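Local coordinates for putative peptidase M23 (PDB 2HSI), which probably acts as a zinc-dependent endopeptidase of the M23 family and carries one bound zinc ion, at residues A40-E46 and H96-F100; A139-R143 and S265-R270; R143-P149 and D217-I223. All coordinates share one frame; numbering follows the deposited sequence.

Contact 1. Residues A40-E46 and H96-F100; sequences AVVDLGE and HEERF
A40 begins the contact with its CB 3.7 Å from CD1 of F100, and V42 brings CG2 to the same ring, 4.2 Å from its centroid, in an off-centre CH-pi contact. These residues belong to the outermost strands, 39-43 and 96-102, of the six-stranded antiparallel sheet in the N-terminal domain; the strand segments run at 137° to each other, with axes 7.9 Å apart. At this separation the two edges face each other through side chains instead of pairing by backbone bonds, the sheet having curled to bring them together. D43 OD1 accepts a hydrogen bond from the backbone N of G45, an Asx turn, OD2 pairs with R69, and the carbonyl O accepts from a water that also donates to E98 OE1. The carbonyl O of L44 sits at the edge of the H96 ring, 3.0 Å from CE1. E46, bent at chi2 (-77°), and H96 reach toward each other from opposite directions, and E46 OE2 accepts from H96 NE2 at 2.7 Å through its anti lone pair. The other ring nitrogen, ND1, donates to E98 OE2 over 2.7 Å. Apolar contacts with F100 thus lie at one end of the interface and His-carboxylate bonds at the other. The two bonds fix the rotation of the imidazole; with both nitrogens donating, H96 is probably protonated, and its charge would offset E46 and E98.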
ATOM      1  N   ALA A  40      -3.405  11.797  -1.273  1.00 18.41           N
ATOM      2  CA  ALA A  40      -4.213  12.875  -1.851  1.00 20.27           C
ATOM      3  C   ALA A  40      -5.271  12.288  -2.761  1.00 25.07           C
ATOM      4  O   ALA A  40      -4.959  11.467  -3.627  1.00 20.83           O
ATOM      5  CB  ALA A  40      -3.331  13.849  -2.618  1.00 20.44           C
ATOM      6  N   VAL A  41      -6.519  12.705  -2.559  1.00 22.91           N
ATOM      7  CA  VAL A  41      -7.623  12.335  -3.444  1.00 20.83           C
ATOM      8  C   VAL A  41      -7.826  13.474  -4.435  1.00 26.21           C
ATOM      9  O   VAL A  41      -8.111  14.602  -4.037  1.00 21.96           O
ATOM     10  CB  VAL A  41      -8.926  12.037  -2.663  1.00 23.08           C
ATOM     11  CG1 VAL A  41     -10.077  11.674  -3.629  1.00 25.30           C
ATOM     12  CG2 VAL A  41      -8.695  10.921  -1.626  1.00 14.57           C
ATOM     13  N   VAL A  42      -7.638  13.185  -5.719  1.00 17.42           N
ATOM     14  CA  VAL A  42      -7.617  14.234  -6.746  1.00 16.34           C
ATOM     15  C   VAL A  42      -8.732  14.032  -7.769  1.00 18.21           C
ATOM     16  O   VAL A  42      -8.804  12.989  -8.404  1.00 15.55           O
ATOM     17  CB  VAL A  42      -6.236  14.311  -7.473  1.00 18.87           C
ATOM     18  CG1 VAL A  42      -6.175  15.499  -8.407  1.00 18.45           C
ATOM     19  CG2 VAL A  42      -5.074  14.396  -6.469  1.00 18.29           C
ATOM     20  N   ASP A  43      -9.593  15.041  -7.911  1.00 18.68           N
ATOM     21  CA  ASP A  43     -10.605  15.102  -8.973  1.00 18.35           C
ATOM     22  C   ASP A  43      -9.881  15.109 -10.313  1.00 15.91           C
ATOM     23  O   ASP A  43      -9.042  15.961 -10.576  1.00 17.54           O
ATOM     24  CB  ASP A  43     -11.450  16.379  -8.787  1.00 20.38           C
ATOM     25  CG  ASP A  43     -12.657  16.477  -9.756  1.00 17.58           C
ATOM     26  OD1 ASP A  43     -12.720  15.770 -10.777  1.00 16.18           O
ATOM     27  OD2 ASP A  43     -13.558  17.296  -9.485  1.00 20.75           O
ATOM     28  N   LEU A  44     -10.199  14.142 -11.164  1.00 13.51           N
ATOM     29  CA  LEU A  44      -9.542  14.052 -12.471  1.00 15.52           C
ATOM     30  C   LEU A  44     -10.188  14.879 -13.581  1.00 11.86           C
ATOM     31  O   LEU A  44      -9.617  15.004 -14.668  1.00 17.06           O
ATOM     32  CB  LEU A  44      -9.413  12.582 -12.909  1.00 18.17           C
ATOM     33  CG  LEU A  44      -8.536  11.722 -11.994  1.00 18.88           C
ATOM     34  CD1 LEU A  44      -8.321  10.350 -12.606  1.00 13.86           C
ATOM     35  CD2 LEU A  44      -7.192  12.410 -11.783  1.00 17.12           C
ATOM     36  N   GLY A  45     -11.363  15.449 -13.314  1.00 15.66           N
ATOM     37  CA  GLY A  45     -12.143  16.136 -14.359  1.00 15.36           C
ATOM     38  C   GLY A  45     -12.554  15.192 -15.486  1.00 19.72           C
ATOM     39  O   GLY A  45     -12.479  15.548 -16.670  1.00 14.76           O
ATOM     40  N   GLU A  46     -12.923  13.966 -15.113  1.00 19.89           N
ATOM     41  CA  GLU A  46     -13.321  12.910 -16.051  1.00 17.42           C
ATOM     42  C   GLU A  46     -14.531  12.148 -15.479  1.00 19.11           C
ATOM     43  O   GLU A  46     -14.608  11.920 -14.268  1.00 18.59           O
ATOM     44  CB  GLU A  46     -12.147  11.928 -16.287  1.00 15.89           C
ATOM     45  CG  GLU A  46     -10.906  12.514 -16.976  1.00 15.87           C
ATOM     46  CD  GLU A  46     -11.041  12.710 -18.498  1.00 26.21           C
ATOM     47  OE1 GLU A  46     -11.972  12.166 -19.137  1.00 22.98           O
ATOM     48  OE2 GLU A  46     -10.192  13.419 -19.077  1.00 20.97           O
ATOM     49  N   HIS A  96      -4.211  15.757 -19.974  1.00 15.19           N
ATOM     50  CA  HIS A  96      -4.207  17.001 -19.203  1.00 16.27           C
ATOM     51  C   HIS A  96      -3.519  16.779 -17.871  1.00 20.71           C
ATOM     52  O   HIS A  96      -3.388  15.650 -17.423  1.00 16.93           O
ATOM     53  CB  HIS A  96      -5.629  17.538 -18.995  1.00 12.18           C
ATOM     54  CG  HIS A  96      -6.620  16.508 -18.533  1.00 11.11           C
ATOM     55  ND1 HIS A  96      -7.096  16.469 -17.242  1.00 13.07           N
ATOM     56  CD2 HIS A  96      -7.257  15.516 -19.199  1.00 16.61           C
ATOM     57  CE1 HIS A  96      -7.975  15.490 -17.127  1.00 23.43           C
ATOM     58  NE2 HIS A  96      -8.091  14.893 -18.298  1.00 16.34           N
ATOM     59  N   GLU A  97      -3.065  17.862 -17.252  1.00 16.01           N
ATOM     60  CA  GLU A  97      -2.437  17.780 -15.944  1.00 16.13           C
ATOM     61  C   GLU A  97      -3.361  18.355 -14.910  1.00 15.49           C
ATOM     62  O   GLU A  97      -4.050  19.348 -15.160  1.00 21.33           O
ATOM     63  CB  GLU A  97      -1.139  18.571 -15.910  1.00 18.70           C
ATOM     64  CG  GLU A  97       0.009  17.925 -16.626  1.00 25.18           C
ATOM     65  CD  GLU A  97       1.319  18.616 -16.325  1.00 37.85           C
ATOM     66  OE1 GLU A  97       1.299  19.744 -15.775  1.00 27.48           O
ATOM     67  OE2 GLU A  97       2.371  18.030 -16.643  1.00 33.74           O
ATOM     68  N   GLU A  98      -3.379  17.732 -13.741  1.00 14.14           N
ATOM     69  CA  GLU A  98      -4.194  18.227 -12.646  1.00 16.95           C
ATOM     70  C   GLU A  98      -3.322  18.458 -11.431  1.00 21.66           C
ATOM     71  O   GLU A  98      -2.621  17.556 -10.980  1.00 16.54           O
ATOM     72  CB  GLU A  98      -5.330  17.257 -12.327  1.00 17.07           C
ATOM     73  CG  GLU A  98      -6.321  17.025 -13.484  1.00 14.03           C
ATOM     74  CD  GLU A  98      -6.954  18.298 -14.054  1.00 16.67           C
ATOM     75  OE1 GLU A  98      -7.313  19.230 -13.302  1.00 19.68           O
ATOM     76  OE2 GLU A  98      -7.118  18.352 -15.278  1.00 17.94           O
ATOM     77  N   ARG A  99      -3.359  19.679 -10.917  1.00 16.38           N
ATOM     78  CA  ARG A  99      -2.554  20.014  -9.752  1.00 15.24           C
ATOM     79  C   ARG A  99      -3.246  19.708  -8.435  1.00 23.49           C
ATOM     80  O   ARG A  99      -4.471  19.742  -8.328  1.00 19.62           O
ATOM     81  CB  ARG A  99      -2.092  21.480  -9.799  1.00 13.74           C
ATOM     82  CG  ARG A  99      -1.074  21.711 -10.873  1.00 16.33           C
ATOM     83  CD  ARG A  99      -0.345  23.011 -10.694  1.00 22.90           C
ATOM     84  NE  ARG A  99       0.369  23.374 -11.907  1.00 18.69           N
ATOM     85  CZ  ARG A  99       1.268  24.349 -11.986  1.00 22.67           C
ATOM     86  NH1 ARG A  99       1.563  25.073 -10.917  1.00 22.15           N
ATOM     87  NH2 ARG A  99       1.876  24.596 -13.138  1.00 25.14           N
ATOM     88  N   PHE A 100      -2.433  19.390  -7.437  1.00 16.78           N
ATOM     89  CA  PHE A 100      -2.915  19.229  -6.088  1.00 14.78           C
ATOM     90  C   PHE A 100      -1.833  19.747  -5.139  1.00 16.80           C
ATOM     91  O   PHE A 100      -0.760  20.114  -5.582  1.00 19.03           O
ATOM     92  CB  PHE A 100      -3.339  17.781  -5.803  1.00 17.03           C
ATOM     93  CG  PHE A 100      -2.216  16.768  -5.864  1.00 22.59           C
ATOM     94  CD1 PHE A 100      -1.604  16.331  -4.700  1.00 22.23           C
ATOM     95  CD2 PHE A 100      -1.815  16.211  -7.080  1.00 18.80           C
ATOM     96  CE1 PHE A 100      -0.586  15.372  -4.749  1.00 18.10           C
ATOM     97  CE2 PHE A 100      -0.800  15.258  -7.140  1.00 22.92           C
ATOM     98  CZ  PHE A 100      -0.188  14.835  -5.964  1.00 16.85           C
TER
HETATM   99  O   HOH W   1      -8.223  18.907 -10.749  1.00 41.67           O

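Contact 2. Residues A139-R143 and S265-R270; sequences AAYRR and SLNDAR
The tight hairpin joining strands 260-266 and 269-271 of the M23 domain packs against the C-terminal end of helix 127-141, chiefly by laying the guanidinium of R270 on the ring of Y141. The two planes are 15° apart with centres 3.9 Å apart, a stacked cation-pi pair in which NE rides over the middle of the ring. R270 reaches there by folding back at chi2 and chi3, and its NH2 is fixed by two bonds close to the guanidinium plane, to D268 OD1 at 2.7 Å and to S265 OG at 3.0 Å. S265 also contributes its CB, 3.6 Å from Y141 CD1, while F215 meets the ring from elsewhere in the fold. D268 joins the two arginines. R142, extended from CG to NE, presents NE almost straight (169°) to D268 OD2 at 2.9 Å; the acceptor lies in the guanidinium plane, but the donor stands above the carboxylate plane, the two groups being almost perpendicular. K58 makes a further salt bridge to OD2, and a water spans OD2 and R142 NH2. A second water links the backbone O of Y141, the backbone N of D268 and S265 OG. One aspartate thus serves three cationic side chains, which probably keeps it ionised, and with S265 OG it helps to hold the R270 guanidinium flat against the tyrosine.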
ATOM      1  N   ALA A 139      10.468  -4.366  -7.337  1.00 19.99           N
ATOM      2  CA  ALA A 139       9.623  -4.757  -8.468  1.00 20.99           C
ATOM      3  C   ALA A 139       8.172  -5.010  -8.064  1.00 19.19           C
ATOM      4  O   ALA A 139       7.256  -4.596  -8.774  1.00 20.68           O
ATOM      5  CB  ALA A 139      10.196  -5.969  -9.175  1.00 24.03           C
ATOM      6  N   ALA A 140       7.966  -5.668  -6.919  1.00 17.96           N
ATOM      7  CA  ALA A 140       6.605  -5.980  -6.447  1.00 20.03           C
ATOM      8  C   ALA A 140       5.764  -4.728  -6.159  1.00 20.05           C
ATOM      9  O   ALA A 140       4.602  -4.644  -6.562  1.00 17.21           O
ATOM     10  CB  ALA A 140       6.649  -6.866  -5.232  1.00 15.91           C
ATOM     11  N   TYR A 141       6.352  -3.751  -5.478  1.00 18.52           N
ATOM     12  CA  TYR A 141       5.654  -2.483  -5.234  1.00 15.47           C
ATOM     13  C   TYR A 141       5.290  -1.711  -6.511  1.00 16.57           C
ATOM     14  O   TYR A 141       4.336  -0.925  -6.511  1.00 19.02           O
ATOM     15  CB  TYR A 141       6.479  -1.592  -4.323  1.00 20.97           C
ATOM     16  CG  TYR A 141       6.517  -1.999  -2.868  1.00 18.57           C
ATOM     17  CD1 TYR A 141       5.342  -2.232  -2.132  1.00 17.47           C
ATOM     18  CD2 TYR A 141       7.736  -2.094  -2.207  1.00 25.14           C
ATOM     19  CE1 TYR A 141       5.399  -2.569  -0.772  1.00 18.57           C
ATOM     20  CE2 TYR A 141       7.804  -2.421  -0.875  1.00 19.28           C
ATOM     21  CZ  TYR A 141       6.645  -2.660  -0.157  1.00 22.80           C
ATOM     22  OH  TYR A 141       6.770  -2.995   1.169  1.00 24.53           O
ATOM     23  N   ARG A 142       6.045  -1.950  -7.588  1.00 16.24           N
ATOM     24  CA  ARG A 142       5.832  -1.283  -8.867  1.00 14.24           C
ATOM     25  C   ARG A 142       4.854  -2.015  -9.782  1.00 19.66           C
ATOM     26  O   ARG A 142       4.551  -1.529 -10.865  1.00 17.70           O
ATOM     27  CB  ARG A 142       7.162  -1.062  -9.589  1.00 21.63           C
ATOM     28  CG  ARG A 142       7.979   0.033  -8.947  1.00 22.73           C
ATOM     29  CD  ARG A 142       9.425   0.021  -9.381  1.00 29.35           C
ATOM     30  NE  ARG A 142      10.169   1.014  -8.615  1.00 28.63           N
ATOM     31  CZ  ARG A 142      11.466   1.273  -8.760  1.00 35.76           C
ATOM     32  NH1 ARG A 142      12.198   0.599  -9.638  1.00 29.61           N
ATOM     33  NH2 ARG A 142      12.035   2.200  -8.004  1.00 29.15           N
ATOM     34  N   ARG A 143       4.358  -3.172  -9.347  1.00 19.28           N
ATOM     35  CA  ARG A 143       3.300  -3.863 -10.087  1.00 18.72           C
ATOM     36  C   ARG A 143       2.024  -3.001 -10.180  1.00 15.15           C
ATOM     37  O   ARG A 143       1.577  -2.425  -9.182  1.00 17.75           O
ATOM     38  CB  ARG A 143       2.983  -5.216  -9.462  1.00 16.23           C
ATOM     39  CG  ARG A 143       2.147  -6.111 -10.367  1.00 31.51           C
ATOM     40  CD  ARG A 143       1.272  -7.005  -9.532  1.00 33.85           C
ATOM     41  NE  ARG A 143       0.447  -7.937 -10.304  1.00 44.56           N
ATOM     42  CZ  ARG A 143       0.862  -9.122 -10.756  1.00 55.85           C
ATOM     43  NH1 ARG A 143       2.110  -9.533 -10.539  1.00 45.85           N
ATOM     44  NH2 ARG A 143       0.022  -9.901 -11.425  1.00 45.23           N
ATOM     45  N   SER A 265       1.319   0.477   0.158  1.00 15.28           N
ATOM     46  CA  SER A 265       1.900   1.226  -0.935  1.00 17.59           C
ATOM     47  C   SER A 265       0.817   1.644  -1.930  1.00 18.15           C
ATOM     48  O   SER A 265      -0.162   0.925  -2.149  1.00 16.46           O
ATOM     49  CB  SER A 265       2.985   0.393  -1.613  1.00 12.88           C
ATOM     50  OG  SER A 265       3.733   1.123  -2.581  1.00 18.18           O
ATOM     51  N   LEU A 266       1.010   2.821  -2.511  1.00 17.39           N
ATOM     52  CA  LEU A 266       0.196   3.334  -3.614  1.00 19.39           C
ATOM     53  C   LEU A 266       1.164   4.007  -4.559  1.00 20.07           C
ATOM     54  O   LEU A 266       2.014   4.785  -4.117  1.00 22.29           O
ATOM     55  CB  LEU A 266      -0.811   4.382  -3.127  1.00 16.33           C
ATOM     56  CG  LEU A 266      -2.125   3.962  -2.462  1.00 20.63           C
ATOM     57  CD1 LEU A 266      -2.705   5.152  -1.707  1.00 21.83           C
ATOM     58  CD2 LEU A 266      -3.121   3.458  -3.498  1.00 17.49           C
ATOM     59  N   ASN A 267       1.037   3.712  -5.850  1.00 14.84           N
ATOM     60  CA  ASN A 267       1.933   4.235  -6.897  1.00 18.63           C
ATOM     61  C   ASN A 267       3.416   4.231  -6.517  1.00 17.71           C
ATOM     62  O   ASN A 267       4.113   5.229  -6.699  1.00 15.58           O
ATOM     63  CB  ASN A 267       1.494   5.625  -7.430  1.00 16.12           C
ATOM     64  CG  ASN A 267       1.227   6.646  -6.326  1.00 16.98           C
ATOM     65  OD1 ASN A 267       0.099   6.780  -5.858  1.00 16.41           O
ATOM     66  ND2 ASN A 267       2.272   7.344  -5.881  1.00 16.87           N
ATOM     67  N   ASP A 268       3.873   3.098  -5.973  1.00 17.16           N
ATOM     68  CA  ASP A 268       5.254   2.930  -5.495  1.00 18.73           C
ATOM     69  C   ASP A 268       5.682   3.965  -4.439  1.00 23.39           C
ATOM     70  O   ASP A 268       6.834   4.428  -4.425  1.00 20.00           O
ATOM     71  CB  ASP A 268       6.243   2.867  -6.666  1.00 15.88           C
ATOM     72  CG  ASP A 268       7.616   2.320  -6.268  1.00 20.86           C
ATOM     73  OD1 ASP A 268       7.702   1.510  -5.321  1.00 18.40           O
ATOM     74  OD2 ASP A 268       8.610   2.712  -6.921  1.00 21.08           O
ATOM     75  N   ALA A 269       4.740   4.325  -3.565  1.00 17.07           N
ATOM     76  CA  ALA A 269       5.016   5.180  -2.429  1.00 23.01           C
ATOM     77  C   ALA A 269       4.451   4.529  -1.175  1.00 22.61           C
ATOM     78  O   ALA A 269       3.237   4.281  -1.093  1.00 23.64           O
ATOM     79  CB  ALA A 269       4.403   6.559  -2.641  1.00 19.84           C
ATOM     80  N   ARG A 270       5.321   4.239  -0.205  1.00 19.90           N
ATOM     81  CA  ARG A 270       4.863   3.758   1.106  1.00 21.24           C
ATOM     82  C   ARG A 270       4.181   4.876   1.872  1.00 23.88           C
ATOM     83  O   ARG A 270       4.737   5.969   2.058  1.00 22.98           O
ATOM     84  CB  ARG A 270       5.995   3.153   1.953  1.00 18.74           C
ATOM     85  CG  ARG A 270       6.167   1.638   1.807  1.00 28.64           C
ATOM     86  CD  ARG A 270       7.221   1.306   0.779  1.00 36.82           C
ATOM     87  NE  ARG A 270       6.653   1.265  -0.549  1.00 33.01           N
ATOM     88  CZ  ARG A 270       7.308   1.520  -1.678  1.00 32.69           C
ATOM     89  NH1 ARG A 270       8.591   1.854  -1.692  1.00 31.50           N
ATOM     90  NH2 ARG A 270       6.658   1.441  -2.814  1.00 19.75           N
TER
HETATM   91  O   HOH W   2       2.557   0.579  -4.945  1.00 15.21           O
HETATM   92  O   HOH W   3      11.006   2.835  -5.069  1.00 44.19           O

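Contact 3. Residues R143-P149 and D217-I223; sequences RFSPGLP and DHGQGFI
S145 sets its OG between its own backbone N and carbonyl carbon (chi1 64°), and D217 swings its carboxylate anti to the backbone N (chi1 176°); together they place S145 OG 2.6 Å from D217 OD2, to which the hydroxyl donates on the syn side. D217 leads into a classic beta bulge, H218 and G219 facing F222, and a type I' turn from G219 to F222 closes the hairpin between strands 213-219 and 222-229. The loop 143-149 wraps around this hairpin. R143 NE adds a long, weak ion pair to D217 OD2, while OD1 accepts from the backbone N of G219 in an Asx turn. Two bonds tie Q220 to the loop: its backbone N donates to S145 O at 2.9 Å and its NE2 to P146 O at 3.1 Å, the latter from above the carbonyl plane. A third, from the backbone N of V62 to OE1, ties it to strand 58-64. Q220 CA also lies over one face of the F144 ring, 3.9 Å from its centroid, off toward the rim, in a CH-pi contact. Further along, P149 CG touches the edge of the F222 ring, 3.7 Å from CD2. One water bridges the loop and the hairpin with four bonds, donating to R143 O and D217 OD1 and accepting from the backbone N atoms of S145 and G221.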
ATOM      1  N   ARG A 143       4.358  -3.172  -9.347  1.00 19.28           N
ATOM      2  CA  ARG A 143       3.300  -3.863 -10.087  1.00 18.72           C
ATOM      3  C   ARG A 143       2.024  -3.001 -10.180  1.00 15.15           C
ATOM      4  O   ARG A 143       1.577  -2.425  -9.182  1.00 17.75           O
ATOM      5  CB  ARG A 143       2.983  -5.216  -9.462  1.00 16.23           C
ATOM      6  CG  ARG A 143       2.147  -6.111 -10.367  1.00 31.51           C
ATOM      7  CD  ARG A 143       1.272  -7.005  -9.532  1.00 33.85           C
ATOM      8  NE  ARG A 143       0.447  -7.937 -10.304  1.00 44.56           N
ATOM      9  CZ  ARG A 143       0.862  -9.122 -10.756  1.00 55.85           C
ATOM     10  NH1 ARG A 143       2.110  -9.533 -10.539  1.00 45.85           N
ATOM     11  NH2 ARG A 143       0.022  -9.901 -11.425  1.00 45.23           N
ATOM     12  N   PHE A 144       1.483  -2.878 -11.387  1.00 15.22           N
ATOM     13  CA  PHE A 144       0.259  -2.114 -11.603  1.00 18.93           C
ATOM     14  C   PHE A 144      -0.742  -2.961 -12.395  1.00 16.49           C
ATOM     15  O   PHE A 144      -0.826  -2.869 -13.613  1.00 19.99           O
ATOM     16  CB  PHE A 144       0.558  -0.774 -12.308  1.00 14.40           C
ATOM     17  CG  PHE A 144      -0.598   0.203 -12.279  1.00 21.26           C
ATOM     18  CD1 PHE A 144      -0.815   1.020 -11.167  1.00 17.20           C
ATOM     19  CD2 PHE A 144      -1.476   0.297 -13.354  1.00 16.54           C
ATOM     20  CE1 PHE A 144      -1.900   1.928 -11.149  1.00 14.53           C
ATOM     21  CE2 PHE A 144      -2.558   1.178 -13.336  1.00 18.42           C
ATOM     22  CZ  PHE A 144      -2.767   1.990 -12.234  1.00 12.16           C
ATOM     23  N   SER A 145      -1.506  -3.780 -11.682  1.00 17.31           N
ATOM     24  CA  SER A 145      -2.493  -4.649 -12.311  1.00 17.59           C
ATOM     25  C   SER A 145      -3.791  -3.848 -12.543  1.00 16.30           C
ATOM     26  O   SER A 145      -4.012  -2.856 -11.857  1.00 17.50           O
ATOM     27  CB  SER A 145      -2.726  -5.880 -11.428  1.00 15.65           C
ATOM     28  OG  SER A 145      -3.288  -5.509 -10.181  1.00 15.51           O
ATOM     29  N   PRO A 146      -4.634  -4.255 -13.524  1.00 19.77           N
ATOM     30  CA  PRO A 146      -5.798  -3.416 -13.914  1.00 18.65           C
ATOM     31  C   PRO A 146      -7.018  -3.333 -12.993  1.00 21.65           C
ATOM     32  O   PRO A 146      -7.852  -2.429 -13.154  1.00 19.21           O
ATOM     33  CB  PRO A 146      -6.209  -4.004 -15.267  1.00 21.10           C
ATOM     34  CG  PRO A 146      -5.765  -5.415 -15.219  1.00 20.54           C
ATOM     35  CD  PRO A 146      -4.514  -5.451 -14.382  1.00 21.76           C
ATOM     36  N   GLY A 147      -7.146  -4.270 -12.059  1.00 19.34           N
ATOM     37  CA  GLY A 147      -8.362  -4.385 -11.265  1.00 19.52           C
ATOM     38  C   GLY A 147      -8.580  -3.331 -10.193  1.00 21.30           C
ATOM     39  O   GLY A 147      -7.635  -2.749  -9.653  1.00 19.39           O
ATOM     40  N   LEU A 148      -9.847  -3.102  -9.880  1.00 22.30           N
ATOM     41  CA  LEU A 148     -10.249  -2.162  -8.841  1.00 24.63           C
ATOM     42  C   LEU A 148     -10.240  -2.870  -7.489  1.00 29.24           C
ATOM     43  O   LEU A 148     -10.747  -3.995  -7.376  1.00 20.43           O
ATOM     44  CB  LEU A 148     -11.650  -1.599  -9.136  1.00 25.85           C
ATOM     45  CG  LEU A 148     -11.860  -0.762 -10.418  1.00 31.34           C
ATOM     46  CD1 LEU A 148     -13.334  -0.710 -10.823  1.00 40.18           C
ATOM     47  CD2 LEU A 148     -11.302   0.648 -10.288  1.00 25.56           C
ATOM     48  N   PRO A 149      -9.659  -2.217  -6.462  1.00 23.73           N
ATOM     49  CA  PRO A 149      -9.705  -2.683  -5.088  1.00 16.28           C
ATOM     50  C   PRO A 149     -11.119  -2.974  -4.589  1.00 26.16           C
ATOM     51  O   PRO A 149     -12.081  -2.238  -4.901  1.00 20.63           O
ATOM     52  CB  PRO A 149      -9.100  -1.521  -4.308  1.00 18.10           C
ATOM     53  CG  PRO A 149      -8.139  -0.924  -5.270  1.00 21.20           C
ATOM     54  CD  PRO A 149      -8.893  -0.966  -6.567  1.00 23.68           C
ATOM     55  N   ASP A 217      -1.475  -7.798  -3.746  1.00 14.73           N
ATOM     56  CA  ASP A 217      -1.849  -6.760  -4.701  1.00 17.23           C
ATOM     57  C   ASP A 217      -3.371  -6.555  -4.687  1.00 16.83           C
ATOM     58  O   ASP A 217      -4.113  -7.377  -5.201  1.00 15.37           O
ATOM     59  CB  ASP A 217      -1.313  -7.135  -6.091  1.00 16.41           C
ATOM     60  CG  ASP A 217      -1.739  -6.170  -7.190  1.00 17.67           C
ATOM     61  OD1 ASP A 217      -2.053  -5.009  -6.888  1.00 17.87           O
ATOM     62  OD2 ASP A 217      -1.745  -6.583  -8.376  1.00 16.59           O
ATOM     63  N   HIS A 218      -3.828  -5.447  -4.108  1.00 16.62           N
ATOM     64  CA  HIS A 218      -5.264  -5.133  -4.113  1.00 17.66           C
ATOM     65  C   HIS A 218      -5.746  -4.586  -5.457  1.00 17.54           C
ATOM     66  O   HIS A 218      -6.941  -4.468  -5.670  1.00 14.81           O
ATOM     67  CB  HIS A 218      -5.647  -4.189  -2.960  1.00 12.86           C
ATOM     68  CG  HIS A 218      -5.096  -4.611  -1.633  1.00 17.42           C
ATOM     69  ND1 HIS A 218      -5.453  -5.794  -1.022  1.00 15.01           N
ATOM     70  CD2 HIS A 218      -4.199  -4.019  -0.810  1.00 18.95           C
ATOM     71  CE1 HIS A 218      -4.792  -5.917   0.116  1.00 15.91           C
ATOM     72  NE2 HIS A 218      -4.035  -4.846   0.274  1.00 19.01           N
ATOM     73  N   GLY A 219      -4.809  -4.234  -6.337  1.00 15.85           N
ATOM     74  CA  GLY A 219      -5.109  -3.743  -7.678  1.00 12.88           C
ATOM     75  C   GLY A 219      -4.622  -2.318  -7.893  1.00 18.64           C
ATOM     76  O   GLY A 219      -4.663  -1.497  -6.978  1.00 13.40           O
ATOM     77  N   GLN A 220      -4.153  -2.036  -9.107  1.00 15.23           N
ATOM     78  CA  GLN A 220      -3.723  -0.689  -9.528  1.00 15.40           C
ATOM     79  C   GLN A 220      -2.720  -0.043  -8.566  1.00 16.14           C
ATOM     80  O   GLN A 220      -2.876   1.108  -8.153  1.00 16.38           O
ATOM     81  CB  GLN A 220      -4.925   0.238  -9.804  1.00 15.79           C
ATOM     82  CG  GLN A 220      -5.784  -0.196 -10.990  1.00 16.83           C
ATOM     83  CD  GLN A 220      -6.742   0.879 -11.467  1.00 18.78           C
ATOM     84  OE1 GLN A 220      -6.479   2.076 -11.349  1.00 14.03           O
ATOM     85  NE2 GLN A 220      -7.856   0.447 -12.043  1.00 22.29           N
ATOM     86  N   GLY A 221      -1.706  -0.821  -8.220  1.00 16.29           N
ATOM     87  CA  GLY A 221      -0.608  -0.367  -7.379  1.00 15.92           C
ATOM     88  C   GLY A 221      -0.881  -0.284  -5.891  1.00 18.19           C
ATOM     89  O   GLY A 221       0.027   0.035  -5.119  1.00 14.02           O
ATOM     90  N   PHE A 222      -2.129  -0.546  -5.492  1.00 14.31           N
ATOM     91  CA  PHE A 222      -2.548  -0.518  -4.096  1.00 14.13           C
ATOM     92  C   PHE A 222      -2.149  -1.855  -3.499  1.00 19.15           C
ATOM     93  O   PHE A 222      -2.753  -2.877  -3.804  1.00 14.53           O
ATOM     94  CB  PHE A 222      -4.066  -0.325  -4.022  1.00 16.08           C
ATOM     95  CG  PHE A 222      -4.619  -0.103  -2.634  1.00 17.02           C
ATOM     96  CD1 PHE A 222      -3.874   0.519  -1.637  1.00 14.02           C
ATOM     97  CD2 PHE A 222      -5.948  -0.457  -2.352  1.00 17.94           C
ATOM     98  CE1 PHE A 222      -4.423   0.753  -0.379  1.00 17.60           C
ATOM     99  CE2 PHE A 222      -6.506  -0.233  -1.098  1.00 21.81           C
ATOM    100  CZ  PHE A 222      -5.748   0.375  -0.111  1.00 19.46           C
ATOM    101  N   ILE A 223      -1.115  -1.842  -2.665  1.00 13.86           N
ATOM    102  CA  ILE A 223      -0.432  -3.084  -2.250  1.00 15.14           C
ATOM    103  C   ILE A 223      -0.197  -3.119  -0.731  1.00 20.13           C
ATOM    104  O   ILE A 223       0.294  -2.136  -0.149  1.00 20.53           O
ATOM    105  CB  ILE A 223       0.909  -3.252  -3.044  1.00 16.08           C
ATOM    106  CG1 ILE A 223       0.628  -3.572  -4.532  1.00 15.56           C
ATOM    107  CG2 ILE A 223       1.849  -4.332  -2.409  1.00 15.95           C
ATOM    108  CD1 ILE A 223       1.792  -3.348  -5.472  1.00 16.26           C
TER
HETATM  109  O   HOH W   4      -1.047  -3.457  -8.727  1.00 18.13           O

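How the contacts relate
Contact 1 stands apart, about 20 and 19 Å from contacts 2 and 3 between centres, in the N-terminal domain, where it brings together the two outer strands of one sheet. Contacts 2 and 3 are neighbours that share R143: contact 2 fastens the end of helix 127-141 and contact 3 the loop that follows it, both to one sheet, whose strands 222-229 and 260-266 pair directly through S265 N and I223 O. All three are partly buried, contact 2 lying nearest the middle of the chain. Charge is handled differently in each: contact 1 sets a histidine between two glutamates beside an apolar cluster, contact 2 gathers basic groups round one aspartate, and contact 3 adds one carboxylate, D217, to a mostly backbone and amide network with a bridging water.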